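Long-range contact in RidA family protein (Psychrobacter sp. MES7-P7E, PDB 6L8P), which probably hydrolyses reactive enamine and imine intermediates, releasing ammonia, as a trimeric deaminase of the RidA family from a cold-adapted Antarctic bacterium: residues Asp29-Gln40 with Ser51-Met61. The protein carries 1 engineered substitution. Numbering follows the deposited sequence.
Sequences DKAPAAVGTYSQ and SGQLGFDPETM. Engineered in segment 51-61: E59 (natural residue Asp).
P32 wedges its ring between four residues of 51-61. Its CB lies 3.7 Å from the SD of M61, its CG reaches the CB and carbonyl oxygen of F56, and its CD meets the CB of P58 and OE1 of Q53. Proline suits this place because its ring carbons, fixed in position, each meet a different neighbour with no side-chain rotation to freeze. The second proline, P58, lays its CB 3.5 Å from the N of P32. M61 bends back at chi2 and chi3 (-62° and -60°), which brings its CE over one face of the F56 ring, near the rim, and to 3.5 Å from CG1 of V35, a tight fit; a flexible thioether can fold into such a corner.

At the other end the contact is polar. S51 OG donates to the carbonyl oxygen of S39 (2.6 Å), nearly in line with the C=O bond, while S51 N donates to Q40 O. A hydroxyl serves well here, since OG can also accept from the backbone N of R123 of the second subunit. Y38 presents CD2 to that OG, and A34 CB sits 3.4 Å above one face of its ring. Y38 OH accepts from V35 N (3.0 Å) and meets a water that donates to G52 O. A phenylalanine in its place would probably leave V35 N without its acceptor and break the water link to G52. Q40 NE2 grips P32 O from above the carbonyl plane, and its OE1 accepts from T28 N, so the amide is held at both ends.

Y38 also packs on P121 of the second subunit. A malonate ion, probably from the crystallisation liquor, lies beside it, where loop 29-40 folds against the end of strand 47-54 and the loop that follows; the position is consistent with the intersubunit active-site cleft of trimeric RidA proteins.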
ATOM      1  N   ASP A  29      21.425  12.391   3.036  1.00 17.33           N
ATOM      2  CA  ASP A  29      22.489  11.397   2.994  1.00 18.01           C
ATOM      3  C   ASP A  29      22.506  10.460   4.194  1.00 16.95           C
ATOM      4  O   ASP A  29      23.301   9.508   4.200  1.00 17.46           O
ATOM      5  CB  ASP A  29      23.854  12.099   2.903  1.00 19.11           C
ATOM      6  CG  ASP A  29      23.978  12.981   1.686  1.00 38.34           C
ATOM      7  OD1 ASP A  29      23.424  12.628   0.621  1.00 30.03           O
ATOM      8  OD2 ASP A  29      24.639  14.039   1.794  1.00 63.74           O
ATOM      9  N   LYS A  30      21.679  10.705   5.224  1.00 15.23           N
ATOM     10  CA  LYS A  30      21.631   9.809   6.362  1.00 15.93           C
ATOM     11  C   LYS A  30      20.745   8.604   6.123  1.00 15.18           C
ATOM     12  O   LYS A  30      20.678   7.731   6.985  1.00 17.45           O
ATOM     13  CB  LYS A  30      21.162  10.576   7.599  1.00 17.81           C
ATOM     14  CG  LYS A  30      22.209  11.648   7.983  1.00 21.10           C
ATOM     15  CD  LYS A  30      21.719  12.649   9.007  1.00 39.49           C
ATOM     16  CE  LYS A  30      22.861  12.993   9.954  1.00 61.26           C
ATOM     17  NZ  LYS A  30      23.517  14.280   9.585  1.00 74.21           N
ATOM     18  N   ALA A  31      20.048   8.548   4.998  1.00 12.58           N
ATOM     19  CA  ALA A  31      19.330   7.344   4.619  1.00 11.12           C
ATOM     20  C   ALA A  31      19.880   6.815   3.300  1.00 14.23           C
ATOM     21  O   ALA A  31      20.570   7.542   2.562  1.00 12.71           O
ATOM     22  CB  ALA A  31      17.824   7.626   4.484  1.00 13.41           C
ATOM     23  N   PRO A  32      19.625   5.551   2.984  1.00 11.54           N
ATOM     24  CA  PRO A  32      20.189   4.977   1.744  1.00 10.64           C
ATOM     25  C   PRO A  32      19.731   5.723   0.497  1.00 10.20           C
ATOM     26  O   PRO A  32      18.569   6.149   0.370  1.00 13.03           O
ATOM     27  CB  PRO A  32      19.657   3.534   1.740  1.00 13.02           C
ATOM     28  CG  PRO A  32      19.368   3.220   3.228  1.00 12.12           C
ATOM     29  CD  PRO A  32      18.867   4.554   3.767  1.00 11.81           C
ATOM     30  N   ALA A  33      20.633   5.826  -0.467  1.00 10.18           N
ATOM     31  CA  ALA A  33      20.218   6.309  -1.777  1.00 10.02           C
ATOM     32  C   ALA A  33      19.193   5.367  -2.377  1.00 14.33           C
ATOM     33  O   ALA A  33      19.217   4.165  -2.128  1.00 15.68           O
ATOM     34  CB  ALA A  33      21.430   6.389  -2.714  1.00 13.34           C
ATOM     35  N   ALA A  34      18.281   5.916  -3.183  1.00 11.41           N
ATOM     36  CA  ALA A  34      17.296   5.050  -3.833  1.00 12.24           C
ATOM     37  C   ALA A  34      17.995   4.002  -4.695  1.00 12.91           C
ATOM     38  O   ALA A  34      18.961   4.322  -5.387  1.00 14.79           O
ATOM     39  CB  ALA A  34      16.366   5.910  -4.686  1.00 12.48           C
ATOM     40  N   VAL A  35      17.495   2.761  -4.680  1.00 11.00           N
ATOM     41  CA  VAL A  35      18.039   1.696  -5.518  1.00 12.64           C
ATOM     42  C   VAL A  35      17.226   1.532  -6.788  1.00 16.57           C
ATOM     43  O   VAL A  35      17.415   0.566  -7.532  1.00 19.71           O
ATOM     44  CB  VAL A  35      18.158   0.359  -4.771  1.00 12.31           C
ATOM     45  CG1 VAL A  35      19.072   0.550  -3.540  1.00 13.57           C
ATOM     46  CG2 VAL A  35      16.807  -0.149  -4.294  1.00 15.98           C
ATOM     47  N   GLY A  36      16.350   2.468  -7.061  1.00 14.19           N
ATOM     48  CA  GLY A  36      15.559   2.456  -8.276  1.00 12.81           C
ATOM     49  C   GLY A  36      15.120   3.878  -8.575  1.00 11.13           C
ATOM     50  O   GLY A  36      15.659   4.846  -8.034  1.00 11.97           O
ATOM     51  N   THR A  37      14.120   4.007  -9.454  1.00 11.24           N
ATOM     52  CA  THR A  37      13.730   5.303  -9.991  1.00 11.38           C
ATOM     53  C   THR A  37      12.675   5.896  -9.068  1.00 11.46           C
ATOM     54  O   THR A  37      11.471   5.842  -9.339  1.00 11.80           O
ATOM     55  CB  THR A  37      13.210   5.142 -11.420  1.00 11.83           C
ATOM     56  OG1 THR A  37      14.157   4.354 -12.152  1.00 14.21           O
ATOM     57  CG2 THR A  37      13.042   6.494 -12.066  1.00 10.88           C
ATOM     58  N   TYR A  38      13.145   6.463  -7.947  1.00  9.93           N
ATOM     59  CA  TYR A  38      12.257   7.041  -6.935  1.00  8.80           C
ATOM     60  C   TYR A  38      13.053   7.989  -6.040  1.00 10.94           C
ATOM     61  O   TYR A  38      14.291   7.959  -6.022  1.00 11.25           O
ATOM     62  CB  TYR A  38      11.563   5.953  -6.067  1.00 10.21           C
ATOM     63  CG  TYR A  38      12.464   5.040  -5.271  1.00  9.24           C
ATOM     64  CD1 TYR A  38      12.926   3.856  -5.820  1.00  9.13           C
ATOM     65  CD2 TYR A  38      12.812   5.350  -3.974  1.00 10.29           C
ATOM     66  CE1 TYR A  38      13.751   3.006  -5.112  1.00 10.30           C
ATOM     67  CE2 TYR A  38      13.615   4.499  -3.230  1.00 11.74           C
ATOM     68  CZ  TYR A  38      14.094   3.339  -3.814  1.00 10.92           C
ATOM     69  OH  TYR A  38      14.925   2.503  -3.088  1.00 13.35           O
ATOM     70  N   SER A  39      12.319   8.854  -5.330  1.00  9.64           N
ATOM     71  CA  SER A  39      12.875   9.718  -4.299  1.00  9.52           C
ATOM     72  C   SER A  39      12.640   9.084  -2.946  1.00  9.50           C
ATOM     73  O   SER A  39      11.686   8.317  -2.747  1.00 10.22           O
ATOM     74  CB  SER A  39      12.218  11.089  -4.315  1.00 12.03           C
ATOM     75  OG  SER A  39      12.537  11.746  -5.553  1.00 17.23           O
ATOM     76  N   GLN A  40      13.478   9.488  -1.972  1.00  8.89           N
ATOM     77  CA  GLN A  40      13.322   8.935  -0.632  1.00  9.13           C
ATOM     78  C   GLN A  40      11.946   9.242  -0.037  1.00 11.28           C
ATOM     79  O   GLN A  40      11.361   8.376   0.625  1.00  9.90           O
ATOM     80  CB  GLN A  40      14.421   9.470   0.301  1.00 11.27           C
ATOM     81  CG  GLN A  40      15.786   8.865   0.004  1.00 10.02           C
ATOM     82  CD  GLN A  40      16.880   9.591   0.791  1.00 14.63           C
ATOM     83  OE1 GLN A  40      16.658  10.714   1.254  1.00 18.41           O
ATOM     84  NE2 GLN A  40      18.013   8.936   1.002  1.00 12.91           N
ATOM     85  N   SER A  51       9.210   6.404   0.889  1.00  8.07           N
ATOM     86  CA  SER A  51       9.439   5.202   0.093  1.00  7.21           C
ATOM     87  C   SER A  51       9.735   3.999   0.971  1.00 10.81           C
ATOM     88  O   SER A  51      10.199   4.118   2.119  1.00 10.29           O
ATOM     89  CB  SER A  51      10.628   5.411  -0.845  1.00  8.26           C
ATOM     90  OG  SER A  51      10.274   6.384  -1.809  1.00 10.13           O
ATOM     91  N   GLY A  52       9.465   2.817   0.418  1.00  8.32           N
ATOM     92  CA  GLY A  52       9.875   1.601   1.113  1.00  7.20           C
ATOM     93  C   GLY A  52      11.346   1.665   1.453  1.00 10.15           C
ATOM     94  O   GLY A  52      12.163   2.062   0.627  1.00 11.77           O
ATOM     95  N   GLN A  53      11.677   1.336   2.695  1.00  9.08           N
ATOM     96  CA  GLN A  53      13.055   1.288   3.165  1.00  9.47           C
ATOM     97  C   GLN A  53      13.440  -0.150   3.446  1.00 10.67           C
ATOM     98  O   GLN A  53      12.664  -0.907   4.043  1.00  9.25           O
ATOM     99  CB  GLN A  53      13.228   2.124   4.441  1.00  8.43           C
ATOM    100  CG  GLN A  53      13.021   3.618   4.196  1.00 10.22           C
ATOM    101  CD  GLN A  53      13.973   4.175   3.188  1.00 11.95           C
ATOM    102  OE1 GLN A  53      15.186   4.019   3.335  1.00 13.48           O
ATOM    103  NE2 GLN A  53      13.441   4.818   2.138  1.00 13.52           N
ATOM    104  N   LEU A  54      14.644  -0.524   3.008  1.00 10.18           N
ATOM    105  CA  LEU A  54      15.243  -1.820   3.279  1.00  8.35           C
ATOM    106  C   LEU A  54      16.390  -1.630   4.265  1.00  9.58           C
ATOM    107  O   LEU A  54      16.800  -0.497   4.564  1.00 11.77           O
ATOM    108  CB  LEU A  54      15.754  -2.444   1.964  1.00 11.62           C
ATOM    109  CG  LEU A  54      14.668  -2.698   0.907  1.00 15.27           C
ATOM    110  CD1 LEU A  54      15.345  -2.819  -0.529  1.00 16.50           C
ATOM    111  CD2 LEU A  54      13.977  -3.961   1.193  1.00 15.62           C
ATOM    112  N   GLY A  55      16.904  -2.754   4.781  1.00  9.05           N
ATOM    113  CA  GLY A  55      17.870  -2.680   5.869  1.00  9.42           C
ATOM    114  C   GLY A  55      19.303  -2.388   5.427  1.00  9.97           C
ATOM    115  O   GLY A  55      20.231  -3.052   5.894  1.00 10.99           O
ATOM    116  N   PHE A  56      19.486  -1.423   4.536  1.00 10.70           N
ATOM    117  CA  PHE A  56      20.824  -1.046   4.077  1.00 10.85           C
ATOM    118  C   PHE A  56      21.510  -0.132   5.078  1.00 10.93           C
ATOM    119  O   PHE A  56      20.920   0.825   5.587  1.00 11.39           O
ATOM    120  CB  PHE A  56      20.742  -0.250   2.770  1.00 10.63           C
ATOM    121  CG  PHE A  56      20.219  -1.012   1.602  1.00 10.33           C
ATOM    122  CD1 PHE A  56      20.921  -2.068   1.047  1.00 14.69           C
ATOM    123  CD2 PHE A  56      19.073  -0.559   0.995  1.00 12.12           C
ATOM    124  CE1 PHE A  56      20.397  -2.754  -0.097  1.00 17.52           C
ATOM    125  CE2 PHE A  56      18.532  -1.203  -0.144  1.00 13.90           C
ATOM    126  CZ  PHE A  56      19.202  -2.315  -0.677  1.00 16.01           C
ATOM    127  N   ASP A  57      22.802  -0.353   5.286  1.00 11.82           N
ATOM    128  CA  ASP A  57      23.653   0.714   5.819  1.00 11.76           C
ATOM    129  C   ASP A  57      23.699   1.862   4.805  1.00 12.90           C
ATOM    130  O   ASP A  57      23.951   1.605   3.612  1.00 14.13           O
ATOM    131  CB  ASP A  57      25.031   0.085   6.040  1.00 11.87           C
ATOM    132  CG  ASP A  57      26.100   1.069   6.518  1.00 22.48           C
ATOM    133  OD1 ASP A  57      26.238   2.204   6.013  1.00 22.11           O
ATOM    134  OD2 ASP A  57      26.935   0.596   7.320  1.00 27.95           O
ATOM    135  N   PRO A  58      23.361   3.100   5.179  1.00 10.84           N
ATOM    136  CA  PRO A  58      23.223   4.143   4.158  1.00 10.92           C
ATOM    137  C   PRO A  58      24.535   4.549   3.510  1.00 15.74           C
ATOM    138  O   PRO A  58      24.500   5.185   2.453  1.00 23.47           O
ATOM    139  CB  PRO A  58      22.585   5.322   4.916  1.00 18.04           C
ATOM    140  CG  PRO A  58      22.856   5.022   6.362  1.00 20.73           C
ATOM    141  CD  PRO A  58      22.889   3.557   6.515  1.00 13.20           C
ATOM    142  N   GLU A  59      25.672   4.232   4.114  1.00 13.45           N
ATOM    143  CA  GLU A  59      26.933   4.587   3.460  1.00 17.60           C
ATOM    144  C   GLU A  59      27.418   3.488   2.537  1.00 15.53           C
ATOM    145  O   GLU A  59      27.896   3.758   1.425  1.00 17.87           O
ATOM    146  CB  GLU A  59      27.997   4.871   4.519  1.00 19.79           C
ATOM    147  CG  GLU A  59      27.706   6.139   5.303  1.00 27.76           C
ATOM    148  CD  GLU A  59      28.415   7.343   4.714  1.00 67.53           C
ATOM    149  OE1 GLU A  59      29.519   7.167   4.145  1.00 69.51           O
ATOM    150  OE2 GLU A  59      27.868   8.465   4.806  1.00 73.89           O
ATOM    151  N   THR A  60      27.292   2.251   2.969  1.00 11.81           N
ATOM    152  CA  THR A  60      27.865   1.162   2.192  1.00 11.03           C
ATOM    153  C   THR A  60      26.882   0.551   1.219  1.00 12.58           C
ATOM    154  O   THR A  60      27.301  -0.190   0.311  1.00 12.03           O
ATOM    155  CB  THR A  60      28.387   0.034   3.085  1.00 12.53           C
ATOM    156  OG1 THR A  60      27.265  -0.656   3.693  1.00 12.78           O
ATOM    157  CG2 THR A  60      29.360   0.558   4.162  1.00 12.27           C
ATOM    158  N   MET A  61      25.576   0.822   1.416  1.00  9.83           N
ATOM    159  CA  MET A  61      24.491   0.187   0.651  1.00  9.97           C
ATOM    160  C   MET A  61      24.518  -1.330   0.734  1.00 12.63           C
ATOM    161  O   MET A  61      24.004  -2.007  -0.161  1.00 17.43           O
ATOM    162  CB  MET A  61      24.477   0.649  -0.818  1.00 11.82           C
ATOM    163  CG  MET A  61      24.270   2.177  -0.955  1.00 13.88           C
ATOM    164  SD  MET A  61      22.628   2.638  -0.251  1.00 13.35           S
ATOM    165  CE  MET A  61      21.488   1.670  -1.270  1.00 12.15           C
TER
HETATM  166  O   HOH W   1      24.925   8.229   2.367  1.00 29.80           O
HETATM  167  O   HOH W   2      15.975   5.224   0.454  1.00 19.51           O
HETATM  168  O   HOH W   3      23.577   6.014   0.110  1.00 16.37           O
HETATM  169  O   HOH W   4      14.689   2.852  -0.383  1.00 22.04           O